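Local coordinates for protein HTH-type transcriptional regulator TreR (Bacillus subtilis, PDB 2OGG) that represses the trePA operon for trehalose use and binds trehalose-6-phosphate, its chain here being the effector-binding domain of the repressor, at residues 65-68 with 69-72; 135-139 with 140-144. All blocks are in the same frame, centred on the assembly; numbering follows the deposited sequence.

Contact 1: residues 65-68 with 69-72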
# COMPACT_ATOMS: atom_id res chain seq x y z
N HIS A 65 -0.83 12.39 27.89
CA HIS A 65 -0.24 11.68 29.00
C HIS A 65 0.83 10.78 28.45
O HIS A 65 0.68 10.19 27.37
CB HIS A 65 -1.29 10.81 29.69
CG HIS A 65 -2.38 11.58 30.36
ND1 HIS A 65 -3.69 11.13 30.41
CD2 HIS A 65 -2.39 12.80 30.96
CE1 HIS A 65 -4.44 12.02 31.03
NE2 HIS A 65 -3.66 13.02 31.42
N LEU A 66 1.99 10.78 29.10
CA LEU A 66 3.06 9.94 28.65
C LEU A 66 4.02 9.69 29.81
O LEU A 66 4.09 10.49 30.75
CB LEU A 66 3.76 10.61 27.48
CG LEU A 66 4.78 9.78 26.69
CD1 LEU A 66 4.06 8.71 25.86
CD2 LEU A 66 5.62 10.71 25.78
N THR A 67 4.76 8.60 29.74
CA THR A 67 5.74 8.30 30.76
C THR A 67 7.05 7.74 30.20
O THR A 67 7.09 7.19 29.10
CB THR A 67 5.16 7.31 31.76
OG1 THR A 67 5.09 6.02 31.14
CG2 THR A 67 3.77 7.77 32.19
N LYS A 68 8.12 7.83 30.99
CA LYS A 68 9.38 7.16 30.62
C LYS A 68 9.23 5.64 30.38
O LYS A 68 9.93 5.07 29.54
CB LYS A 68 10.48 7.44 31.63
CG LYS A 68 11.75 6.60 31.48
CD LYS A 68 12.90 7.25 32.27
CE LYS A 68 13.99 6.27 32.58
NZ LYS A 68 13.55 5.26 33.55
N GLU A 69 8.24 5.01 31.02
CA GLU A 69 8.07 3.57 30.93
C GLU A 69 7.44 3.17 29.60
O GLU A 69 7.76 2.13 29.04
CB GLU A 69 7.21 3.06 32.07
CG GLU A 69 7.13 1.55 32.13
CD GLU A 69 6.61 1.05 33.47
OE1 GLU A 69 7.27 1.29 34.52
OE2 GLU A 69 5.52 0.43 33.47
N ILE A 70 6.58 4.04 29.07
CA ILE A 70 5.98 3.82 27.77
C ILE A 70 7.00 3.93 26.62
O ILE A 70 7.04 3.05 25.76
CB ILE A 70 4.76 4.74 27.57
CG1 ILE A 70 3.57 4.20 28.39
CG2 ILE A 70 4.36 4.81 26.12
CD1 ILE A 70 2.39 5.17 28.52
N CYS A 71 8.01 4.78 26.81
CA CYS A 71 9.07 4.97 25.84
C CYS A 71 10.07 3.83 25.84
O CYS A 71 10.75 3.58 24.83
CB CYS A 71 9.80 6.27 26.11
SG CYS A 71 8.71 7.69 26.08
N GLU A 72 10.23 3.17 26.98
CA GLU A 72 11.11 2.03 27.06
C GLU A 72 10.41 0.80 26.48
O GLU A 72 11.04 -0.22 26.22
CB GLU A 72 11.54 1.81 28.50
CG GLU A 72 12.24 3.02 29.07
CD GLU A 72 12.67 2.85 30.52
OE1 GLU A 72 11.86 2.32 31.32
OE2 GLU A 72 13.78 3.31 30.86

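Contact 2: residues 135-139 with 140-144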
# COMPACT_ATOMS: atom_id res chain seq x y z
N SER A 135 14.36 8.18 12.39
CA SER A 135 14.99 6.95 12.86
C SER A 135 16.31 6.78 12.14
O SER A 135 16.34 6.73 10.92
CB SER A 135 14.08 5.77 12.55
OG SER A 135 14.45 4.64 13.31
N ARG A 136 17.40 6.89 12.88
CA ARG A 136 18.73 6.92 12.27
C ARG A 136 19.47 5.60 12.49
O ARG A 136 19.75 5.23 13.64
CB ARG A 136 19.53 8.09 12.85
CG ARG A 136 18.73 9.38 12.86
CD ARG A 136 19.52 10.57 13.40
NE ARG A 136 20.69 10.89 12.58
CZ ARG A 136 20.69 11.75 11.56
NH1 ARG A 136 19.55 12.34 11.20
NH2 ARG A 136 21.82 12.00 10.89
N HIS A 137 19.77 4.89 11.39
CA HIS A 137 20.46 3.62 11.47
C HIS A 137 21.89 3.69 10.99
O HIS A 137 22.15 4.20 9.92
CB HIS A 137 19.77 2.60 10.59
CG HIS A 137 18.33 2.38 10.92
ND1 HIS A 137 17.35 3.31 10.62
CD2 HIS A 137 17.69 1.33 11.50
CE1 HIS A 137 16.18 2.84 11.01
NE2 HIS A 137 16.35 1.64 11.52
N ARG A 138 22.77 2.99 11.70
CA ARG A 138 24.06 2.62 11.16
C ARG A 138 23.86 1.74 9.92
O ARG A 138 22.99 0.87 9.88
CB ARG A 138 24.81 1.85 12.22
CG ARG A 138 26.32 1.97 12.11
CD ARG A 138 26.94 1.36 13.35
NE ARG A 138 26.94 -0.10 13.31
CZ ARG A 138 27.58 -0.87 14.19
NH1 ARG A 138 28.27 -0.32 15.19
NH2 ARG A 138 27.49 -2.19 14.10
N LEU A 139 24.71 1.92 8.91
CA LEU A 139 24.46 1.34 7.60
C LEU A 139 24.20 -0.16 7.61
O LEU A 139 23.34 -0.65 6.89
CB LEU A 139 25.58 1.67 6.62
CG LEU A 139 25.49 3.09 6.09
CD1 LEU A 139 25.74 4.04 7.22
CD2 LEU A 139 26.50 3.31 4.98
N ASP A 140 25.03 -0.91 8.32
CA ASP A 140 24.88 -2.36 8.37
C ASP A 140 23.61 -2.84 9.09
O ASP A 140 23.37 -4.02 9.16
CB ASP A 140 26.12 -3.02 9.00
CG ASP A 140 26.28 -2.66 10.47
OD1 ASP A 140 26.09 -1.48 10.83
OD2 ASP A 140 26.58 -3.58 11.27
N LYS A 141 22.89 -1.93 9.74
CA LYS A 141 21.76 -2.32 10.59
C LYS A 141 20.45 -1.78 10.04
O LYS A 141 19.59 -1.31 10.78
CB LYS A 141 21.96 -1.82 12.02
CG LYS A 141 23.10 -2.51 12.77
CD LYS A 141 22.86 -4.00 12.87
CE LYS A 141 24.08 -4.71 13.40
NZ LYS A 141 23.73 -6.06 13.89
N PHE A 142 20.40 -1.65 8.73
CA PHE A 142 19.22 -1.11 8.10
C PHE A 142 18.70 -2.13 7.11
O PHE A 142 19.49 -2.72 6.38
CB PHE A 142 19.55 0.19 7.38
CG PHE A 142 18.37 0.76 6.67
CD1 PHE A 142 17.32 1.26 7.40
CD2 PHE A 142 18.19 0.52 5.32
CE1 PHE A 142 16.14 1.67 6.77
CE2 PHE A 142 17.00 0.87 4.69
CZ PHE A 142 15.99 1.45 5.41
N ARG A 143 17.43 -2.48 7.25
CA ARG A 143 16.76 -3.32 6.26
C ARG A 143 15.31 -2.93 6.21
O ARG A 143 14.69 -2.79 7.24
CB ARG A 143 16.90 -4.79 6.61
CG ARG A 143 16.15 -5.74 5.67
CD ARG A 143 16.49 -7.20 5.98
NE ARG A 143 15.72 -8.15 5.18
CZ ARG A 143 14.55 -8.69 5.54
NH1 ARG A 143 14.00 -8.39 6.71
NH2 ARG A 143 13.93 -9.52 4.71
N PHE A 144 14.83 -2.54 5.04
CA PHE A 144 13.46 -2.12 4.89
C PHE A 144 12.77 -2.98 3.84
O PHE A 144 13.32 -3.17 2.75
CB PHE A 144 13.42 -0.68 4.47
CG PHE A 144 12.06 -0.20 4.10
CD1 PHE A 144 11.31 0.55 5.00
CD2 PHE A 144 11.55 -0.42 2.82
CE1 PHE A 144 10.07 1.04 4.64
CE2 PHE A 144 10.35 0.14 2.44
CZ PHE A 144 9.58 0.83 3.36
O HOH W 1 21.83 -2.76 5.77

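Contact 1: residues 65-68 with 69-72
Leu66 and Ile70 meet on the inner side of this turn of chain, CD1 of Leu66 lying 3.9 Å from CG2 of Ile70. CD2 of Leu66 faces Cys71 SG more loosely, at 4.3 Å. Tyr78 of helix 75-83, together with Phe16 and Trp38 from strands 11-19 and 37-46, packs round Leu66, while the buried Cys71 rests on Val13, Phe16 and Val40. Between this apolar side and the solvent lies an N-cap: Thr67 precedes the short helix 68-71, and its OG1 receives Ile70 N at 3.2 Å, with a weaker bond from Glu69 N. A chi1 of 73° sets OG1 between the backbone N and the carbonyl carbon, facing the amides of the first turn, and also brings it to 3.6 Å from CG1 of Ile70. Behind the cap, Glu72 N donates to Lys68 O at 3.2 Å. The solvent side is slacker. There the chain of Lys68 bends at its end (chi4 -69°), crossing Glu72 so that NZ reaches OE2 at 3.3 Å, a weak salt bridge. Glu69 is exposed, its chain extended beyond CG, while its backbone O bonds Asn73 ND2.

Contact 2: residues 135-139 with 140-144
Arg138 grips Asp140 side-on across the bend, one nitrogen to each carboxylate oxygen. NE gives its hydrogen to OD1 of Asp140 at 3.0 Å, in the guanidinium plane, and NH2 reaches OD2 of Asp140 at 3.3 Å. Both oxygens accept on their syn lone pairs, and the two flat groups are nearly coplanar, 29° apart. A chi1 of 66° swings the Asp140 carboxylate between its own backbone N and carbonyl carbon, back toward the arginine. On another side of the bend His137 and Phe142 form an edge-to-face pair with centroids 5.2 Å apart and planes at 75°. CD1 of Phe142 stands over the middle of the imidazole, 3.8 Å from ND1 of His137, while Lys141 O approaches CD2 of the same ring at 3.3 Å.

Both pairs are positioned by a type I beta turn, Arg138 to Lys141, closed by Lys141 N donating to Arg138 O at 2.8 Å. A water donates to Leu139 O at 2.8 Å beside the turn. In the second shell, the guanidinium of Arg138 is held by more than Asp140: NH1 bonds Asp108 O, and NH2 forms a salt bridge with Glu49, so its rotation is fixed from several directions and its charge is probably balanced by two acids.

The turn follows strand 129-138, which runs between strands 49-59 and 114-124, with His137 bonded through its backbone to Val116 and Arg138 to Val51. Phe142 packs on Val116, Val118 and Ile94. Beyond it, Arg143 and Phe144 pair antiparallel with a strand of the second subunit, whose Glu93 meets Arg143 in a salt bridge, so the sheet continues across the interface.

In the fold
Contacts 1 and 2 follow one another along the chain within the UTRA domain and do not touch: their centres are 24 Å apart and their nearest atoms about 12 Å. The antiparallel sheet joins them. Residues 65-72 pack over strands 11-19 and 37-46 toward one end of its strand order, and residues 135-144 carry the chain from central strand 129-138 out to the interface with the second subunit. Contact 1 touches no other chain of the four-chain assembly, whereas contact 2 helps join two subunits. A bound sodium ion lies about 5 Å from the Leu139 side chain of contact 2; the domain carrying both contacts is the effector-binding domain.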